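Local coordinates for probable adenylyl-sulfate kinase (Aeropyrum pernix, PDB 2YVU), which probably phosphorylates adenylyl sulfate at the 3' position with ATP, giving ADP and the activated sulfate donor 3'-phosphoadenylyl sulfate, at residues T54-G59 and K72-I77; V15-G20 and V88-V93; F114-V119 and E154-P159; T31-L36 and Y176-V181. All blocks are in the same frame, centred on the assembly; numbering follows the deposited sequence.

Contact 1: residues T54-G59 and K72-I77; sequences TTVSEG and KRIAWI
Arg73, on helix 72-77, reaches across to Ser57 in the loop 54-59, and its chain can be followed outward from the helix. CB points toward the loop, and CG stands anti to the backbone N. The bend at chi3 (67°) turns NE from the line of the chain toward the loop. CD lies 3.8 Å from Val56 O, and at NE two loop oxygens are close. Val56 O sits above one face of the guanidinium, 3.2 Å from NE, and the angle is too poor for a hydrogen bond. Ser57 OG lies instead at the edge, in the guanidinium plane; Arg73 CZ is equally near Val56 O and Ser57 OG, 3.4 Å from each. The hydroxyl is gripped side-on by two nitrogens: Arg73 NH2 donates to Ser57 OG at 2.7 Å and nearly straight (163°), while Arg73 NE reaches the same OG at 3.2 Å and a more bent 137°. NH1 is hydrogen-bonded outside the two segments. His70 ND1 also bonds this hydroxyl, so one small polar atom gathers three partners.

Beside this polar grip runs an apolar one. Val56 CG1 meets Ile77 CD1 tip to tip at 3.9 Å. The Val56 and Ile74 side chains cross at about a right angle, CG2 of the first 4.2 Å from CD1 of the second.

The contact lies at the dimer interface: Val56 O accepts a hydrogen bond from Arg73 NH1 of the second subunit. Within the chain, helix 64-82 runs between this loop and helix 97-109, on which Lys72 and Ala75 pack.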
# COMPACT_ATOMS: atom_id res chain seq x y z
N THR A 54 6.59 3.64 -9.87
CA THR A 54 6.42 5.08 -9.83
C THR A 54 5.60 5.52 -8.63
O THR A 54 5.25 6.70 -8.52
CB THR A 54 5.72 5.62 -11.10
OG1 THR A 54 4.42 5.04 -11.21
CG2 THR A 54 6.54 5.29 -12.34
N THR A 55 5.31 4.60 -7.71
CA THR A 55 4.49 4.99 -6.56
C THR A 55 5.00 4.56 -5.19
O THR A 55 5.66 5.32 -4.51
CB THR A 55 3.04 4.47 -6.72
OG1 THR A 55 3.05 3.03 -6.73
CG2 THR A 55 2.41 5.01 -8.03
N VAL A 56 4.70 3.33 -4.80
CA VAL A 56 5.09 2.84 -3.48
C VAL A 56 6.51 2.35 -3.32
O VAL A 56 7.05 2.28 -2.22
CB VAL A 56 4.10 1.73 -3.01
CG1 VAL A 56 2.68 2.29 -2.99
CG2 VAL A 56 4.17 0.53 -3.95
N SER A 57 7.14 2.00 -4.44
CA SER A 57 8.51 1.52 -4.41
C SER A 57 9.32 2.30 -5.43
O SER A 57 10.23 1.77 -6.05
CB SER A 57 8.53 0.02 -4.75
OG SER A 57 7.64 -0.69 -3.93
N GLU A 58 9.00 3.58 -5.59
CA GLU A 58 9.66 4.44 -6.58
C GLU A 58 11.17 4.64 -6.60
O GLU A 58 11.73 4.87 -7.67
CB GLU A 58 9.01 5.82 -6.58
CG GLU A 58 9.53 6.72 -7.69
CD GLU A 58 8.81 8.06 -7.75
OE1 GLU A 58 8.45 8.48 -8.87
OE2 GLU A 58 8.60 8.68 -6.68
N GLY A 59 11.85 4.58 -5.46
CA GLY A 59 13.29 4.81 -5.53
C GLY A 59 14.20 3.72 -5.02
O GLY A 59 15.20 3.99 -4.36
N LYS A 72 7.89 -7.39 0.53
CA LYS A 72 7.26 -7.42 1.84
C LYS A 72 6.27 -6.25 1.89
O LYS A 72 5.18 -6.34 2.44
CB LYS A 72 8.32 -7.25 2.93
CG LYS A 72 7.72 -7.03 4.31
CD LYS A 72 8.80 -6.92 5.37
CE LYS A 72 8.20 -6.89 6.78
NZ LYS A 72 9.26 -6.77 7.84
N ARG A 73 6.67 -5.14 1.29
CA ARG A 73 5.83 -3.97 1.26
C ARG A 73 4.56 -4.25 0.47
O ARG A 73 3.47 -3.88 0.88
CB ARG A 73 6.60 -2.82 0.63
CG ARG A 73 5.79 -1.58 0.49
CD ARG A 73 6.73 -0.42 0.47
NE ARG A 73 7.53 -0.46 -0.72
CZ ARG A 73 8.83 -0.23 -0.76
NH1 ARG A 73 9.52 0.06 0.35
NH2 ARG A 73 9.44 -0.30 -1.92
N ILE A 74 4.72 -4.90 -0.68
CA ILE A 74 3.56 -5.24 -1.50
C ILE A 74 2.63 -6.17 -0.74
O ILE A 74 1.42 -6.03 -0.80
CB ILE A 74 3.98 -5.93 -2.82
CG1 ILE A 74 4.72 -4.93 -3.72
CG2 ILE A 74 2.75 -6.49 -3.53
CD1 ILE A 74 3.93 -3.64 -3.96
N ALA A 75 3.22 -7.13 -0.02
CA ALA A 75 2.45 -8.10 0.76
C ALA A 75 1.57 -7.38 1.80
O ALA A 75 0.45 -7.76 2.08
CB ALA A 75 3.41 -9.05 1.46
N TRP A 76 2.09 -6.32 2.38
CA TRP A 76 1.30 -5.62 3.37
C TRP A 76 0.16 -4.83 2.77
O TRP A 76 -0.95 -4.82 3.32
CB TRP A 76 2.19 -4.74 4.21
CG TRP A 76 2.69 -5.50 5.39
CD1 TRP A 76 3.90 -6.12 5.52
CD2 TRP A 76 1.96 -5.78 6.58
NE1 TRP A 76 3.97 -6.76 6.74
CE2 TRP A 76 2.79 -6.56 7.41
CE3 TRP A 76 0.67 -5.43 7.03
CZ2 TRP A 76 2.37 -7.01 8.67
CZ3 TRP A 76 0.26 -5.88 8.29
CH2 TRP A 76 1.12 -6.66 9.09
N ILE A 77 0.43 -4.18 1.64
CA ILE A 77 -0.57 -3.38 0.94
C ILE A 77 -1.67 -4.34 0.49
O ILE A 77 -2.85 -4.04 0.60
CB ILE A 77 0.03 -2.69 -0.29
CG1 ILE A 77 1.11 -1.69 0.16
CG2 ILE A 77 -1.06 -2.05 -1.13
CD1 ILE A 77 1.92 -1.03 -1.00

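Contact 2: residues V15-G20 and V88-V93; sequences VVWLTG and VICSFV
Trp17 and Cys90, paired across two parallel strands and on the same face of the sheet, form the apolar centre. In Trp17, chi1 sets CG anti to the backbone N and chi2 (-86°) turns the ring, whose CE3 lies 3.4 Å from Cys90 CB. The sulfur approaches obliquely, Cys90 SG lying 4.6 Å from the centroid of the six-membered ring, a Cys sulfur-aromatic contact. Farther along, Trp17 CH2 meets Phe92 CD1 at 3.8 Å; the planes of these two rings are inclined by 22° and displaced, with little face-to-face overlap. On the other face, Leu18 CD1 packs against Ile89 CG2.

Between these faces runs the backbone pairing. The two strand directions differ by 15°, and three short bonds join them: Val16 N to Val88 O at 2.7 Å, Cys90 N to Val16 O at 2.6 Å, and Leu18 N to Cys90 O at 2.7 Å. At the C-terminal ends a water takes over, accepting from Gly20 N and donating to Phe92 O.

Chemically, the contact passes from hydrocarbon and sulfur to a polar rim at the probable active site. Trp17 NE1 is hydrogen-bonded to Ser94 OG, the phosphoserine position inferred by similarity, and Ser91 OG to Thr27 OG1. Gly20 opens the P-loop, assigned to ATP by similarity. These central strands of a P-loop kinase thus bring both elements together at their C-terminal ends.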
# COMPACT_ATOMS: atom_id res chain seq x y z
N VAL A 15 -5.79 -12.71 -2.26
CA VAL A 15 -4.61 -12.21 -2.95
C VAL A 15 -4.22 -13.25 -3.99
O VAL A 15 -3.93 -14.40 -3.66
CB VAL A 15 -3.38 -12.00 -1.98
CG1 VAL A 15 -2.14 -11.48 -2.78
CG2 VAL A 15 -3.74 -11.02 -0.90
N VAL A 16 -4.29 -12.85 -5.26
CA VAL A 16 -3.91 -13.73 -6.34
C VAL A 16 -2.52 -13.25 -6.73
O VAL A 16 -2.35 -12.11 -7.18
CB VAL A 16 -4.87 -13.60 -7.54
CG1 VAL A 16 -4.42 -14.53 -8.65
CG2 VAL A 16 -6.28 -13.87 -7.12
N TRP A 17 -1.52 -14.11 -6.53
CA TRP A 17 -0.13 -13.78 -6.80
C TRP A 17 0.42 -14.44 -8.06
O TRP A 17 0.75 -15.64 -8.05
CB TRP A 17 0.72 -14.16 -5.60
CG TRP A 17 2.12 -13.61 -5.65
CD1 TRP A 17 3.21 -14.18 -6.27
CD2 TRP A 17 2.55 -12.34 -5.16
NE1 TRP A 17 4.29 -13.32 -6.19
CE2 TRP A 17 3.91 -12.18 -5.53
CE3 TRP A 17 1.92 -11.30 -4.45
CZ2 TRP A 17 4.64 -11.04 -5.23
CZ3 TRP A 17 2.65 -10.17 -4.15
CH2 TRP A 17 4.00 -10.04 -4.54
N LEU A 18 0.53 -13.68 -9.16
CA LEU A 18 1.05 -14.31 -10.37
C LEU A 18 2.57 -14.29 -10.35
O LEU A 18 3.19 -13.24 -10.20
CB LEU A 18 0.53 -13.58 -11.60
CG LEU A 18 -0.99 -13.36 -11.68
CD1 LEU A 18 -1.30 -12.29 -12.72
CD2 LEU A 18 -1.70 -14.64 -12.01
N THR A 19 3.18 -15.46 -10.51
CA THR A 19 4.63 -15.51 -10.53
C THR A 19 5.08 -16.20 -11.83
O THR A 19 4.48 -17.18 -12.28
CB THR A 19 5.20 -16.26 -9.28
OG1 THR A 19 6.62 -16.37 -9.39
CG2 THR A 19 4.61 -17.66 -9.18
N GLY A 20 6.13 -15.64 -12.43
CA GLY A 20 6.64 -16.18 -13.67
C GLY A 20 7.69 -15.25 -14.23
O GLY A 20 7.91 -14.17 -13.69
N VAL A 88 -7.22 -8.78 -4.56
CA VAL A 88 -5.96 -8.18 -4.99
C VAL A 88 -5.21 -9.08 -5.93
O VAL A 88 -4.79 -10.17 -5.55
CB VAL A 88 -5.06 -7.91 -3.80
CG1 VAL A 88 -3.85 -7.01 -4.23
CG2 VAL A 88 -5.88 -7.26 -2.69
N ILE A 89 -5.07 -8.64 -7.17
CA ILE A 89 -4.35 -9.44 -8.16
C ILE A 89 -2.95 -8.86 -8.31
O ILE A 89 -2.77 -7.69 -8.69
CB ILE A 89 -5.11 -9.45 -9.50
CG1 ILE A 89 -6.53 -10.02 -9.28
CG2 ILE A 89 -4.38 -10.31 -10.53
CD1 ILE A 89 -7.52 -9.66 -10.39
N CYS A 90 -1.95 -9.67 -7.99
CA CYS A 90 -0.56 -9.21 -8.05
C CYS A 90 0.28 -9.83 -9.15
O CYS A 90 0.25 -11.04 -9.37
CB CYS A 90 0.13 -9.47 -6.71
SG CYS A 90 -0.57 -8.65 -5.31
N SER A 91 1.06 -8.99 -9.82
CA SER A 91 1.95 -9.44 -10.89
C SER A 91 3.30 -8.80 -10.68
O SER A 91 3.53 -7.64 -11.04
CB SER A 91 1.43 -9.03 -12.26
OG SER A 91 2.37 -9.46 -13.23
N PHE A 92 4.22 -9.56 -10.09
CA PHE A 92 5.53 -9.01 -9.81
C PHE A 92 6.68 -9.90 -10.20
O PHE A 92 6.50 -11.07 -10.50
CB PHE A 92 5.65 -8.69 -8.32
CG PHE A 92 4.85 -7.51 -7.89
CD1 PHE A 92 3.55 -7.67 -7.42
CD2 PHE A 92 5.37 -6.22 -8.02
CE1 PHE A 92 2.78 -6.57 -7.07
CE2 PHE A 92 4.60 -5.10 -7.68
CZ PHE A 92 3.30 -5.28 -7.20
N VAL A 93 7.88 -9.31 -10.19
CA VAL A 93 9.09 -10.05 -10.47
C VAL A 93 9.52 -10.56 -9.09
O VAL A 93 10.00 -9.80 -8.24
CB VAL A 93 10.17 -9.14 -11.10
CG1 VAL A 93 10.40 -7.93 -10.22
CG2 VAL A 93 11.47 -9.91 -11.28
O HOH W 1 7.99 -13.96 -10.37

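Contact 3: residues F114-V119 and E154-P159; sequences FLEIYV and EPPENP
Pro156 is a bump that fits between two side chains of strand 114-119, Glu116 and Tyr118. Its CD sits over one face of the Tyr118 ring, 4.0 Å from the centroid and 21° off the normal, a CH-pi contact displaced toward the CG end, where the closest approach is Pro156 CD to Tyr118 CG at 3.7 Å. Pro156 CB and CG turn to the other wall of the hollow, the carboxylate end of Glu116, with Pro156 CB 3.7 Å from Glu116 OE2. The Glu116 chain is extended beyond CG (chi2 164°), which lays CD against the CB-CG edge of the proline.

Two more prolines complete the fit. Pro155 lies beside Tyr118, pointing the same way, and its CB comes within 4.0 Å of Tyr118 CZ. Pro159 presses its CB between the Glu116 carbonyl and Tyr118 CB, 3.4 Å from Glu116 O and 4.1 Å from Tyr118 CB. No hydrogen bond joins the two segments, so within this pair shape does the work. The polar end of Glu116 is held elsewhere: OE2 forms a salt bridge with Arg100 and OE1 with Arg104. The Tyr118 side chain lies about 5 Å from Gly20, an ATP-binding position by similarity, without touching the P-loop.

In the fold, strand 114-120 lies between strands 14-19 and 161-164 of the parallel sheet. The proline-rich loop 154-159 leads into strand 161-164, crossing near helix 97-109, where Pro156 packs on Arg100, and touching Thr19 of strand 14-19.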
# COMPACT_ATOMS: atom_id res chain seq x y z
N PHE A 114 -4.25 -17.04 -0.10
CA PHE A 114 -3.18 -16.57 -0.98
C PHE A 114 -3.00 -17.60 -2.08
O PHE A 114 -2.52 -18.71 -1.85
CB PHE A 114 -1.88 -16.41 -0.17
CG PHE A 114 -0.71 -15.87 -0.98
CD1 PHE A 114 0.19 -16.74 -1.60
CD2 PHE A 114 -0.50 -14.50 -1.09
CE1 PHE A 114 1.28 -16.25 -2.31
CE2 PHE A 114 0.59 -13.99 -1.81
CZ PHE A 114 1.49 -14.86 -2.42
N LEU A 115 -3.40 -17.23 -3.30
CA LEU A 115 -3.31 -18.14 -4.43
C LEU A 115 -2.08 -17.88 -5.29
O LEU A 115 -2.02 -16.90 -6.04
CB LEU A 115 -4.56 -18.03 -5.31
CG LEU A 115 -5.88 -18.22 -4.57
CD1 LEU A 115 -7.07 -17.95 -5.48
CD2 LEU A 115 -5.92 -19.61 -4.02
N GLU A 116 -1.09 -18.76 -5.19
CA GLU A 116 0.13 -18.63 -5.97
C GLU A 116 -0.10 -19.28 -7.33
O GLU A 116 -0.25 -20.50 -7.45
CB GLU A 116 1.28 -19.29 -5.22
CG GLU A 116 2.63 -19.19 -5.90
CD GLU A 116 3.76 -19.52 -4.94
OE1 GLU A 116 3.50 -20.19 -3.92
OE2 GLU A 116 4.91 -19.11 -5.18
N ILE A 117 -0.15 -18.44 -8.35
CA ILE A 117 -0.41 -18.88 -9.72
C ILE A 117 0.86 -18.87 -10.56
O ILE A 117 1.45 -17.81 -10.81
CB ILE A 117 -1.43 -17.92 -10.39
CG1 ILE A 117 -2.62 -17.73 -9.45
CG2 ILE A 117 -1.76 -18.41 -11.82
CD1 ILE A 117 -3.40 -19.02 -9.10
N TYR A 118 1.26 -20.04 -11.01
CA TYR A 118 2.46 -20.13 -11.83
C TYR A 118 2.15 -19.96 -13.31
O TYR A 118 1.51 -20.82 -13.93
CB TYR A 118 3.18 -21.47 -11.57
CG TYR A 118 4.44 -21.70 -12.40
CD1 TYR A 118 5.27 -20.64 -12.77
CD2 TYR A 118 4.83 -22.98 -12.76
CE1 TYR A 118 6.47 -20.86 -13.48
CE2 TYR A 118 6.02 -23.21 -13.47
CZ TYR A 118 6.83 -22.14 -13.82
OH TYR A 118 7.99 -22.38 -14.54
N VAL A 119 2.60 -18.84 -13.87
CA VAL A 119 2.44 -18.50 -15.27
C VAL A 119 3.71 -19.08 -15.91
O VAL A 119 4.79 -18.49 -15.83
CB VAL A 119 2.34 -16.98 -15.46
CG1 VAL A 119 2.10 -16.63 -16.93
CG2 VAL A 119 1.21 -16.44 -14.58
N GLU A 154 12.92 -19.61 -9.82
CA GLU A 154 12.63 -20.82 -9.06
C GLU A 154 11.13 -21.08 -9.07
O GLU A 154 10.38 -20.41 -8.35
CB GLU A 154 13.14 -20.66 -7.63
CG GLU A 154 14.52 -20.04 -7.58
CD GLU A 154 15.11 -20.02 -6.20
OE1 GLU A 154 14.42 -19.56 -5.27
OE2 GLU A 154 16.27 -20.44 -6.05
N PRO A 155 10.67 -22.06 -9.86
CA PRO A 155 9.24 -22.35 -9.92
C PRO A 155 8.64 -22.70 -8.56
O PRO A 155 9.33 -23.22 -7.69
CB PRO A 155 9.17 -23.53 -10.89
CG PRO A 155 10.36 -23.35 -11.74
CD PRO A 155 11.42 -22.95 -10.76
N PRO A 156 7.35 -22.40 -8.35
CA PRO A 156 6.71 -22.71 -7.07
C PRO A 156 6.66 -24.24 -6.90
O PRO A 156 6.41 -24.96 -7.87
CB PRO A 156 5.30 -22.12 -7.22
CG PRO A 156 5.48 -21.06 -8.24
CD PRO A 156 6.42 -21.68 -9.23
N GLU A 157 6.92 -24.72 -5.69
CA GLU A 157 6.88 -26.15 -5.40
C GLU A 157 5.44 -26.66 -5.54
O GLU A 157 5.16 -27.66 -6.22
CB GLU A 157 7.34 -26.42 -3.96
CG GLU A 157 8.73 -25.93 -3.64
CD GLU A 157 9.80 -26.70 -4.37
OE1 GLU A 157 10.99 -26.36 -4.21
OE2 GLU A 157 9.45 -27.65 -5.11
N ASN A 158 4.52 -25.95 -4.88
CA ASN A 158 3.12 -26.32 -4.91
C ASN A 158 2.23 -25.12 -5.13
O ASN A 158 1.68 -24.56 -4.19
CB ASN A 158 2.74 -27.03 -3.61
CG ASN A 158 2.10 -28.37 -3.86
OD1 ASN A 158 0.89 -28.46 -4.10
ND2 ASN A 158 2.91 -29.41 -3.82
N PRO A 159 2.08 -24.70 -6.40
CA PRO A 159 1.25 -23.54 -6.75
C PRO A 159 -0.22 -23.91 -6.68
O PRO A 159 -0.59 -25.07 -6.73
CB PRO A 159 1.68 -23.25 -8.17
CG PRO A 159 1.88 -24.63 -8.71
CD PRO A 159 2.69 -25.29 -7.61

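Contact 4: residues T31-L36 and Y176-V181; sequences TRLADL and YLYSLV
Leu33 and Tyr178 each carry CG anti to the backbone N (chi1 172° in Leu33), while Leu36 sets CG beside its backbone N. From these positions the two leucines of helix 31-36 meet three residues of helix 176-181. In Leu33, chi2 (67°) places the two methyls against different partners. CD1 comes to the edge of Tyr178, near the ring plane, and lies 3.9 Å from Tyr178 CB. CD2 goes to the other side chains, meeting Leu177 CD1 at 3.5 Å, where the two leucines cross at about a right angle, and Val181 CG2 tip to tip at 4.1 Å. One turn on, Leu36 CD1 approaches Tyr178 CD2 obliquely at 3.6 Å.

The short helix axes come no closer than 10.4 Å and cross at -51°, so leucine, valine and tyrosine side chains fill the interval. Leu177 and Val181 also rest on the sheet, on Leu18 and Val16 of strand 14-19, placing the C-terminal helix beside the helix that follows the P-loop.

Every pairing across the two segments is apolar. Polar groups nearby look outward: Tyr178 OH is hydrogen-bonded to Glu40, and Arg32 forms a salt bridge with Glu171. Cohesion between these segments therefore rests on hydrocarbon packing.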
# COMPACT_ATOMS: atom_id res chain seq x y z
N THR A 31 -4.75 -8.32 -15.82
CA THR A 31 -5.69 -7.30 -16.27
C THR A 31 -7.00 -7.83 -16.84
O THR A 31 -8.06 -7.25 -16.63
CB THR A 31 -4.99 -6.39 -17.31
OG1 THR A 31 -3.88 -5.73 -16.69
CG2 THR A 31 -5.96 -5.35 -17.83
N ARG A 32 -6.92 -8.92 -17.59
CA ARG A 32 -8.11 -9.51 -18.17
C ARG A 32 -8.92 -10.14 -17.05
O ARG A 32 -10.16 -10.02 -17.04
CB ARG A 32 -7.70 -10.53 -19.24
CG ARG A 32 -7.04 -9.80 -20.42
CD ARG A 32 -6.39 -10.69 -21.45
NE ARG A 32 -7.33 -11.57 -22.14
CZ ARG A 32 -7.43 -11.66 -23.46
NH1 ARG A 32 -6.64 -10.93 -24.25
NH2 ARG A 32 -8.28 -12.51 -24.01
N LEU A 33 -8.26 -10.76 -16.09
CA LEU A 33 -9.00 -11.33 -14.98
C LEU A 33 -9.67 -10.19 -14.20
O LEU A 33 -10.83 -10.28 -13.82
CB LEU A 33 -8.09 -12.13 -14.04
CG LEU A 33 -8.81 -12.58 -12.76
CD1 LEU A 33 -9.88 -13.59 -13.08
CD2 LEU A 33 -7.80 -13.18 -11.78
N ALA A 34 -8.92 -9.12 -13.98
CA ALA A 34 -9.45 -7.99 -13.24
C ALA A 34 -10.67 -7.40 -13.94
O ALA A 34 -11.67 -7.05 -13.30
CB ALA A 34 -8.36 -6.93 -13.07
N ASP A 35 -10.60 -7.28 -15.26
CA ASP A 35 -11.73 -6.73 -16.01
C ASP A 35 -12.99 -7.59 -15.78
O ASP A 35 -14.07 -7.06 -15.56
CB ASP A 35 -11.40 -6.68 -17.50
CG ASP A 35 -12.37 -5.82 -18.28
OD1 ASP A 35 -12.58 -4.66 -17.86
OD2 ASP A 35 -12.92 -6.29 -19.31
N LEU A 36 -12.83 -8.91 -15.81
CA LEU A 36 -13.95 -9.83 -15.60
C LEU A 36 -14.65 -9.67 -14.25
O LEU A 36 -15.88 -9.61 -14.17
CB LEU A 36 -13.48 -11.28 -15.72
CG LEU A 36 -13.02 -11.86 -17.07
CD1 LEU A 36 -12.61 -13.33 -16.87
CD2 LEU A 36 -14.15 -11.78 -18.10
N TYR A 176 -9.45 -20.20 -16.92
CA TYR A 176 -9.09 -21.24 -15.97
C TYR A 176 -8.81 -20.62 -14.60
O TYR A 176 -9.21 -21.18 -13.58
CB TYR A 176 -7.85 -22.00 -16.49
CG TYR A 176 -7.47 -23.29 -15.78
CD1 TYR A 176 -8.43 -24.26 -15.46
CD2 TYR A 176 -6.13 -23.57 -15.50
CE1 TYR A 176 -8.06 -25.48 -14.89
CE2 TYR A 176 -5.75 -24.79 -14.92
CZ TYR A 176 -6.72 -25.74 -14.62
OH TYR A 176 -6.34 -26.93 -14.04
N LEU A 177 -8.15 -19.46 -14.59
CA LEU A 177 -7.82 -18.75 -13.34
C LEU A 177 -9.09 -18.20 -12.70
O LEU A 177 -9.25 -18.21 -11.48
CB LEU A 177 -6.87 -17.57 -13.62
CG LEU A 177 -5.76 -17.14 -12.62
CD1 LEU A 177 -5.50 -15.64 -12.75
CD2 LEU A 177 -6.11 -17.49 -11.21
N TYR A 178 -9.97 -17.70 -13.55
CA TYR A 178 -11.24 -17.15 -13.10
C TYR A 178 -12.06 -18.21 -12.37
O TYR A 178 -12.71 -17.90 -11.39
CB TYR A 178 -12.02 -16.60 -14.31
CG TYR A 178 -13.46 -16.24 -14.02
CD1 TYR A 178 -14.45 -17.23 -13.93
CD2 TYR A 178 -13.85 -14.91 -13.84
CE1 TYR A 178 -15.77 -16.91 -13.67
CE2 TYR A 178 -15.18 -14.57 -13.58
CZ TYR A 178 -16.13 -15.58 -13.50
OH TYR A 178 -17.44 -15.27 -13.25
N SER A 179 -12.02 -19.46 -12.84
CA SER A 179 -12.79 -20.53 -12.18
C SER A 179 -12.27 -20.81 -10.77
O SER A 179 -13.06 -21.05 -9.86
CB SER A 179 -12.76 -21.81 -13.00
OG SER A 179 -13.45 -21.65 -14.23
N LEU A 180 -10.95 -20.79 -10.61
CA LEU A 180 -10.33 -21.03 -9.29
C LEU A 180 -10.72 -19.87 -8.37
O LEU A 180 -11.17 -20.08 -7.24
CB LEU A 180 -8.78 -21.08 -9.42
CG LEU A 180 -7.88 -21.82 -8.39
CD1 LEU A 180 -6.59 -21.02 -8.13
CD2 LEU A 180 -8.61 -22.03 -7.09
N VAL A 181 -10.57 -18.64 -8.86
CA VAL A 181 -10.91 -17.47 -8.06
C VAL A 181 -12.38 -17.53 -7.60
O VAL A 181 -12.68 -17.35 -6.42
CB VAL A 181 -10.69 -16.15 -8.85
CG1 VAL A 181 -11.40 -15.00 -8.16
CG2 VAL A 181 -9.18 -15.84 -8.95

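Contact 2, whose centre is about 2 Å from that of the chain, is the hub touched by the other three. Ile74 CG2 of contact 1 packs on Phe92 CE1 at 3.5 Å. Contact 3 adds the neighbouring strand, with Trp17 N 2.9 Å from Leu115 O, probably a hydrogen bond. Contact 4 packs on the sheet face opposite that of Trp17 and Cys90, where contact 1 packs; Leu33 CD2 lies 3.8 Å from Ile89 CD1. Measured between side chains, the probable phosphoserine site Ser94 is about 3 Å from Trp17, 7 Å from Glu116 and 9 Å from Ile74, so contact 2 adjoins it while contacts 3 and 1 lie farther off. Tyr118 of contact 3 is about 5 Å from Gly20.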